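PDB 7JID: UDP-L-Rhamnose Synthase from Acanthamoeba polyphaga mimivirus, which probably catalyses the NADP-dependent formation of UDP-L-rhamnose, binding the dinucleotide and the UDP-sugar in neighbouring pockets. Local coordinates for residues P52-S57 with R207-G212; I199-D204 with S269-V274. All coordinates share one frame; numbering follows the deposited sequence.

Overall arrangement
From the N terminus, strand 5-9 begins the parallel sheet, helix 14-25 and strand 29-32 follow, and 52-57 supplies its third strand in chain order. The chain then runs through about 150 residues before 207-212 returns to it, and contact 1 closes that long loop by joining the start of strand 54-57 to the end of helix 195-207. Contact 2 begins inside this loop, on the same helix at 199-204, but ends beyond it at 269-274, so the two closures cross. Helix 195-207 therefore links the Rossmann-type sheet to the chain after helix 265-270. The contact centres lie about 14 Å apart, and Met56 CE packs on Met202 CG at 4.0 Å.

Contact 1 of 2, residues P52-S57 with R207-G212; sequences PDRVMS and RNKTTG
Arg54 reaches from the first residue of strand 54-57 to the end of helix 195-207, where its NH2 donates a nearly straight hydrogen bond (164°) of 2.8 Å to Arg207 O. Arg207 O lies at the edge of the guanidinium, close to its plane, but the donor is tilted out of the carbonyl plane. Over one face of the same group passes the aliphatic part of Lys209, whose chain crosses that of Arg54 at about a right angle. Lys209 CG sits 3.5 Å from Arg54 CZ, nearer the rim than the middle of the group, and CD follows at 3.6 Å from Arg54 NH2. The lysine chain bends at chi3, where CE leaves the extended course (62°), and Lys209 NZ ends 5.0 Å from Arg54 NH1, not in contact with that like charge.

The carbonyl that receives Arg54 belongs to a helix C-terminus closed by a Schellman motif, with Lys209 at positive phi as the first residue to leave helical geometry. Beyond it the chain leads to strand 212-215, at one edge of the parallel Rossmann-type sheet, while strand 54-57 lies further in. A positive guanidinium at this end would favourably meet the helix dipole.

Two further bonds fix how Arg54 is turned. Its NH1 donates to Asp53 O at 2.9 Å, approaching from above that carbonyl's plane, and its NE bonds to Ala206 O, so two successive carbonyls of the last helical turn are gripped. Asp53 and Arg54 are themselves anchored by backbone bonds to Lys5 at the start of strand 5-9. The Arg207 side chain leads elsewhere, forming a salt bridge with Glu28.

Contact 2 of 2, residues I199-D204 with S269-V274; sequences IPVMID and SLYPDV. With EDO (1,2-ethanediol), chain E.
The helical segment 199-204 and the turn after helix 265-270 come nearest at Val201 and Tyr271, whose CA atoms are 7.6 Å apart, with the Tyr271 ring bridging the interval. Val201 CG1 stands over the centre of one ring face in a CH-pi contact, 3.7 Å from the centroid of Tyr271 and only 11° off the ring normal. With CG1 anti to the backbone N (chi1 169°), Val201 presents this methyl to the ring and leaves CG2 to face Val274 and the ethanediol. One turn further along the helix, Asp204 takes up the far end of the tyrosine: Tyr271 OH donates to Asp204 OD2 at 2.6 Å, using the anti lone pair of that oxygen. The carboxylate stands almost perpendicular to the ring, with OD2 in the ring plane.

Tyr271 opens a type I beta turn that ends at Val274, and this turn lies against the outer side of helix 195-207, whose other side packs through Ile203 on helix 14-25 of the nucleotide-binding Rossmann fold. Val201 CG2 makes a looser apolar contact with Val274 CG2 at 4.2 Å.

An ethanediol molecule, probably from the crystallisation liquor, sits between helix and turn. Its O2 accepts a hydrogen bond from Asp273 N at 2.9 Å, and its C1 touches Val201 CG2 at 3.6 Å. Met205 and Met198, also on helix 195-207, pack against Tyr271 and Val274 respectively.

Contact 1 of 2, residues P52-S57 with R207-G212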
loop_
_atom_site.group_PDB
_atom_site.type_symbol
_atom_site.label_atom_id
_atom_site.label_comp_id
_atom_site.label_asym_id
_atom_site.label_seq_id
_atom_site.Cartn_x
_atom_site.Cartn_y
_atom_site.Cartn_z
ATOM N N PRO A 52 -9.341 -23.379 10.528
ATOM C CA PRO A 52 -9.164 -24.068 9.256
ATOM C C PRO A 52 -7.755 -24.659 9.197
ATOM O O PRO A 52 -6.871 -24.160 9.854
ATOM C CB PRO A 52 -9.280 -22.945 8.215
ATOM C CG PRO A 52 -8.793 -21.727 8.983
ATOM C CD PRO A 52 -9.313 -21.911 10.403
ATOM N N ASP A 53 -7.579 -25.690 8.358
ATOM C CA ASP A 53 -6.266 -26.299 8.049
ATOM C C ASP A 53 -5.550 -25.487 6.966
ATOM O O ASP A 53 -4.327 -25.466 6.958
ATOM C CB ASP A 53 -6.444 -27.748 7.587
ATOM C CG ASP A 53 -7.119 -28.607 8.652
ATOM O OD1 ASP A 53 -6.488 -28.768 9.687
ATOM O OD2 ASP A 53 -8.280 -28.997 8.453
ATOM N N ARG A 54 -6.337 -24.818 6.137
ATOM C CA ARG A 54 -5.798 -24.023 5.009
ATOM C C ARG A 54 -6.660 -22.782 4.880
ATOM O O ARG A 54 -7.908 -22.895 4.979
ATOM C CB ARG A 54 -5.843 -24.815 3.700
ATOM C CG ARG A 54 -5.006 -26.086 3.629
ATOM C CD ARG A 54 -3.517 -25.874 3.871
ATOM N NE ARG A 54 -2.842 -27.154 3.665
ATOM C CZ ARG A 54 -2.666 -28.073 4.631
ATOM N NH1 ARG A 54 -3.105 -27.824 5.855
ATOM N NH2 ARG A 54 -2.106 -29.240 4.347
ATOM N N VAL A 55 -6.036 -21.663 4.535
ATOM C CA VAL A 55 -6.759 -20.436 4.115
ATOM C C VAL A 55 -6.329 -20.105 2.680
ATOM O O VAL A 55 -5.149 -20.248 2.359
ATOM C CB VAL A 55 -6.478 -19.288 5.096
ATOM C CG1 VAL A 55 -7.150 -17.998 4.664
ATOM C CG2 VAL A 55 -6.929 -19.673 6.509
ATOM N N MET A 56 -7.277 -19.671 1.886
ATOM C CA MET A 56 -6.943 -19.178 0.519
ATOM C C MET A 56 -7.589 -17.823 0.294
ATOM O O MET A 56 -8.699 -17.582 0.756
ATOM C CB MET A 56 -7.374 -20.148 -0.581
ATOM C CG MET A 56 -7.008 -21.614 -0.307
ATOM S SD MET A 56 -7.316 -22.724 -1.718
ATOM C CE MET A 56 -5.777 -22.451 -2.595
ATOM N N SER A 57 -6.879 -16.991 -0.455
ATOM C CA SER A 57 -7.282 -15.620 -0.816
ATOM C C SER A 57 -7.472 -15.533 -2.339
ATOM O O SER A 57 -6.466 -15.586 -3.083
ATOM C CB SER A 57 -6.294 -14.595 -0.348
ATOM O OG SER A 57 -6.732 -13.292 -0.741
ATOM N N ARG A 207 -2.330 -28.001 -0.582
ATOM C CA ARG A 207 -2.408 -29.287 0.179
ATOM C C ARG A 207 -1.031 -29.615 0.759
ATOM O O ARG A 207 -0.931 -30.094 1.956
ATOM C CB ARG A 207 -2.951 -30.389 -0.727
ATOM C CG ARG A 207 -3.076 -31.723 -0.006
ATOM C CD ARG A 207 -3.781 -32.697 -0.884
ATOM N NE ARG A 207 -5.216 -32.495 -0.811
ATOM C CZ ARG A 207 -5.989 -32.098 -1.789
ATOM N NH1 ARG A 207 -5.492 -31.842 -2.982
ATOM N NH2 ARG A 207 -7.286 -32.003 -1.584
ATOM N N ASN A 208 0.033 -29.399 -0.013
ATOM C CA ASN A 208 1.414 -29.766 0.371
ATOM C C ASN A 208 2.041 -28.759 1.338
ATOM O O ASN A 208 3.175 -28.976 1.704
ATOM C CB ASN A 208 2.321 -29.967 -0.842
ATOM C CG ASN A 208 1.975 -31.199 -1.646
ATOM O OD1 ASN A 208 1.252 -32.079 -1.167
ATOM N ND2 ASN A 208 2.411 -31.239 -2.904
ATOM N N LYS A 209 1.389 -27.621 1.571
ATOM C CA LYS A 209 1.885 -26.487 2.397
ATOM C C LYS A 209 3.137 -25.912 1.731
ATOM O O LYS A 209 3.979 -25.372 2.421
ATOM C CB LYS A 209 2.064 -26.899 3.868
ATOM C CG LYS A 209 0.748 -27.239 4.533
ATOM C CD LYS A 209 0.869 -27.910 5.905
ATOM C CE LYS A 209 1.553 -27.070 6.948
ATOM N NZ LYS A 209 1.201 -27.570 8.302
ATOM N N THR A 210 3.236 -26.001 0.387
ATOM C CA THR A 210 4.328 -25.332 -0.352
ATOM C C THR A 210 4.175 -23.826 -0.080
ATOM O O THR A 210 3.044 -23.336 -0.260
ATOM C CB THR A 210 4.279 -25.652 -1.849
ATOM O OG1 THR A 210 4.254 -27.068 -2.030
ATOM C CG2 THR A 210 5.413 -25.003 -2.606
ATOM N N THR A 211 5.266 -23.109 0.143
ATOM C CA THR A 211 5.214 -21.652 0.425
ATOM C C THR A 211 6.175 -20.941 -0.512
ATOM O O THR A 211 6.923 -21.618 -1.223
ATOM C CB THR A 211 5.468 -21.274 1.895
ATOM O OG1 THR A 211 6.793 -21.655 2.271
ATOM C CG2 THR A 211 4.404 -21.869 2.784
ATOM N N GLY A 212 6.119 -19.613 -0.514
ATOM C CA GLY A 212 7.025 -18.809 -1.327
ATOM C C GLY A 212 6.300 -18.178 -2.509
ATOM O O GLY A 212 5.116 -18.433 -2.696
#

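Contact 2 of 2, residues I199-D204 with S269-V274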
loop_
_atom_site.group_PDB
_atom_site.type_symbol
_atom_site.label_atom_id
_atom_site.label_comp_id
_atom_site.label_asym_id
_atom_site.label_seq_id
_atom_site.Cartn_x
_atom_site.Cartn_y
_atom_site.Cartn_z
ATOM N N ILE A 199 -5.499 -24.735 -11.774
ATOM C CA ILE A 199 -6.188 -24.724 -10.450
ATOM C C ILE A 199 -5.814 -26.014 -9.709
ATOM O O ILE A 199 -5.418 -25.932 -8.550
ATOM C CB ILE A 199 -7.694 -24.456 -10.572
ATOM C CG1 ILE A 199 -7.946 -22.960 -10.730
ATOM C CG2 ILE A 199 -8.426 -24.996 -9.338
ATOM C CD1 ILE A 199 -9.365 -22.599 -11.024
ATOM N N PRO A 200 -5.859 -27.202 -10.353
ATOM C CA PRO A 200 -5.449 -28.414 -9.647
ATOM C C PRO A 200 -4.037 -28.360 -9.079
ATOM O O PRO A 200 -3.792 -28.910 -8.027
ATOM C CB PRO A 200 -5.548 -29.479 -10.744
ATOM C CG PRO A 200 -6.659 -28.964 -11.635
ATOM C CD PRO A 200 -6.391 -27.472 -11.686
ATOM N N VAL A 201 -3.109 -27.736 -9.806
ATOM C CA VAL A 201 -1.722 -27.570 -9.343
ATOM C C VAL A 201 -1.744 -26.674 -8.098
ATOM O O VAL A 201 -1.034 -26.993 -7.127
ATOM C CB VAL A 201 -0.883 -26.998 -10.486
ATOM C CG1 VAL A 201 0.466 -26.562 -10.032
ATOM C CG2 VAL A 201 -0.752 -27.972 -11.658
ATOM N N MET A 202 -2.507 -25.580 -8.144
ATOM C CA MET A 202 -2.532 -24.608 -7.027
ATOM C C MET A 202 -3.042 -25.352 -5.781
ATOM O O MET A 202 -2.442 -25.198 -4.715
ATOM C CB MET A 202 -3.430 -23.411 -7.337
ATOM C CG MET A 202 -3.760 -22.635 -6.094
ATOM S SD MET A 202 -4.629 -21.146 -6.448
ATOM C CE MET A 202 -6.164 -21.825 -7.004
ATOM N N ILE A 203 -4.113 -26.122 -5.944
ATOM C CA ILE A 203 -4.713 -26.905 -4.822
ATOM C C ILE A 203 -3.656 -27.884 -4.299
ATOM O O ILE A 203 -3.558 -28.066 -3.066
ATOM C CB ILE A 203 -6.010 -27.611 -5.250
ATOM C CG1 ILE A 203 -7.124 -26.590 -5.436
ATOM C CG2 ILE A 203 -6.399 -28.672 -4.220
ATOM C CD1 ILE A 203 -8.392 -27.101 -5.999
ATOM N N ASP A 204 -2.936 -28.570 -5.204
ATOM C CA ASP A 204 -1.889 -29.537 -4.792
ATOM C C ASP A 204 -0.843 -28.823 -3.928
ATOM O O ASP A 204 -0.421 -29.334 -2.895
ATOM C CB ASP A 204 -1.290 -30.257 -6.005
ATOM C CG ASP A 204 -0.418 -31.441 -5.604
ATOM O OD1 ASP A 204 -1.033 -32.430 -5.080
ATOM O OD2 ASP A 204 0.842 -31.345 -5.712
ATOM N N SER A 269 9.958 -27.188 -12.023
ATOM C CA SER A 269 10.792 -28.091 -11.181
ATOM C C SER A 269 9.879 -28.984 -10.352
ATOM O O SER A 269 10.305 -30.106 -10.024
ATOM C CB SER A 269 11.756 -27.356 -10.315
ATOM O OG SER A 269 11.089 -26.629 -9.266
ATOM N N LEU A 270 8.665 -28.527 -10.047
ATOM C CA LEU A 270 7.715 -29.279 -9.185
ATOM C C LEU A 270 6.620 -29.919 -10.025
ATOM O O LEU A 270 6.078 -30.964 -9.607
ATOM C CB LEU A 270 7.136 -28.323 -8.132
ATOM C CG LEU A 270 8.124 -27.699 -7.163
ATOM C CD1 LEU A 270 7.365 -26.871 -6.105
ATOM C CD2 LEU A 270 9.023 -28.747 -6.499
ATOM N N TYR A 271 6.237 -29.293 -11.133
ATOM C CA TYR A 271 5.072 -29.706 -11.938
ATOM C C TYR A 271 5.509 -29.683 -13.386
ATOM O O TYR A 271 5.188 -28.749 -14.113
ATOM C CB TYR A 271 3.884 -28.793 -11.648
ATOM C CG TYR A 271 3.427 -28.919 -10.227
ATOM C CD1 TYR A 271 2.610 -29.961 -9.825
ATOM C CD2 TYR A 271 3.811 -27.984 -9.279
ATOM C CE1 TYR A 271 2.184 -30.063 -8.517
ATOM C CE2 TYR A 271 3.424 -28.094 -7.952
ATOM C CZ TYR A 271 2.619 -29.145 -7.569
ATOM O OH TYR A 271 2.200 -29.212 -6.264
ATOM N N PRO A 272 6.276 -30.703 -13.825
ATOM C CA PRO A 272 6.767 -30.729 -15.206
ATOM C C PRO A 272 5.701 -31.020 -16.278
ATOM O O PRO A 272 6.010 -30.810 -17.425
ATOM C CB PRO A 272 7.872 -31.801 -15.127
ATOM C CG PRO A 272 7.364 -32.736 -14.053
ATOM C CD PRO A 272 6.806 -31.802 -12.994
ATOM N N ASP A 273 4.478 -31.418 -15.949
ATOM C CA ASP A 273 3.482 -31.812 -16.980
ATOM C C ASP A 273 2.546 -30.639 -17.294
ATOM O O ASP A 273 1.593 -30.855 -18.058
ATOM C CB ASP A 273 2.674 -33.055 -16.576
ATOM C CG ASP A 273 3.538 -34.284 -16.319
ATOM O OD1 ASP A 273 4.733 -34.292 -16.753
ATOM O OD2 ASP A 273 3.024 -35.197 -15.651
ATOM N N VAL A 274 2.731 -29.454 -16.676
ATOM C CA VAL A 274 1.876 -28.299 -17.055
ATOM C C VAL A 274 2.173 -28.016 -18.518
ATOM O O VAL A 274 3.319 -27.749 -18.844
ATOM C CB VAL A 274 2.158 -27.028 -16.230
ATOM C CG1 VAL A 274 1.266 -25.873 -16.685
ATOM C CG2 VAL A 274 1.987 -27.296 -14.736
HETATM C C1 EDO E . 0.583 -30.818 -13.372
HETATM O O1 EDO E . -0.017 -30.702 -14.655
HETATM C C2 EDO E . 1.570 -31.915 -13.209
HETATM O O2 EDO E . 2.936 -31.616 -13.488
#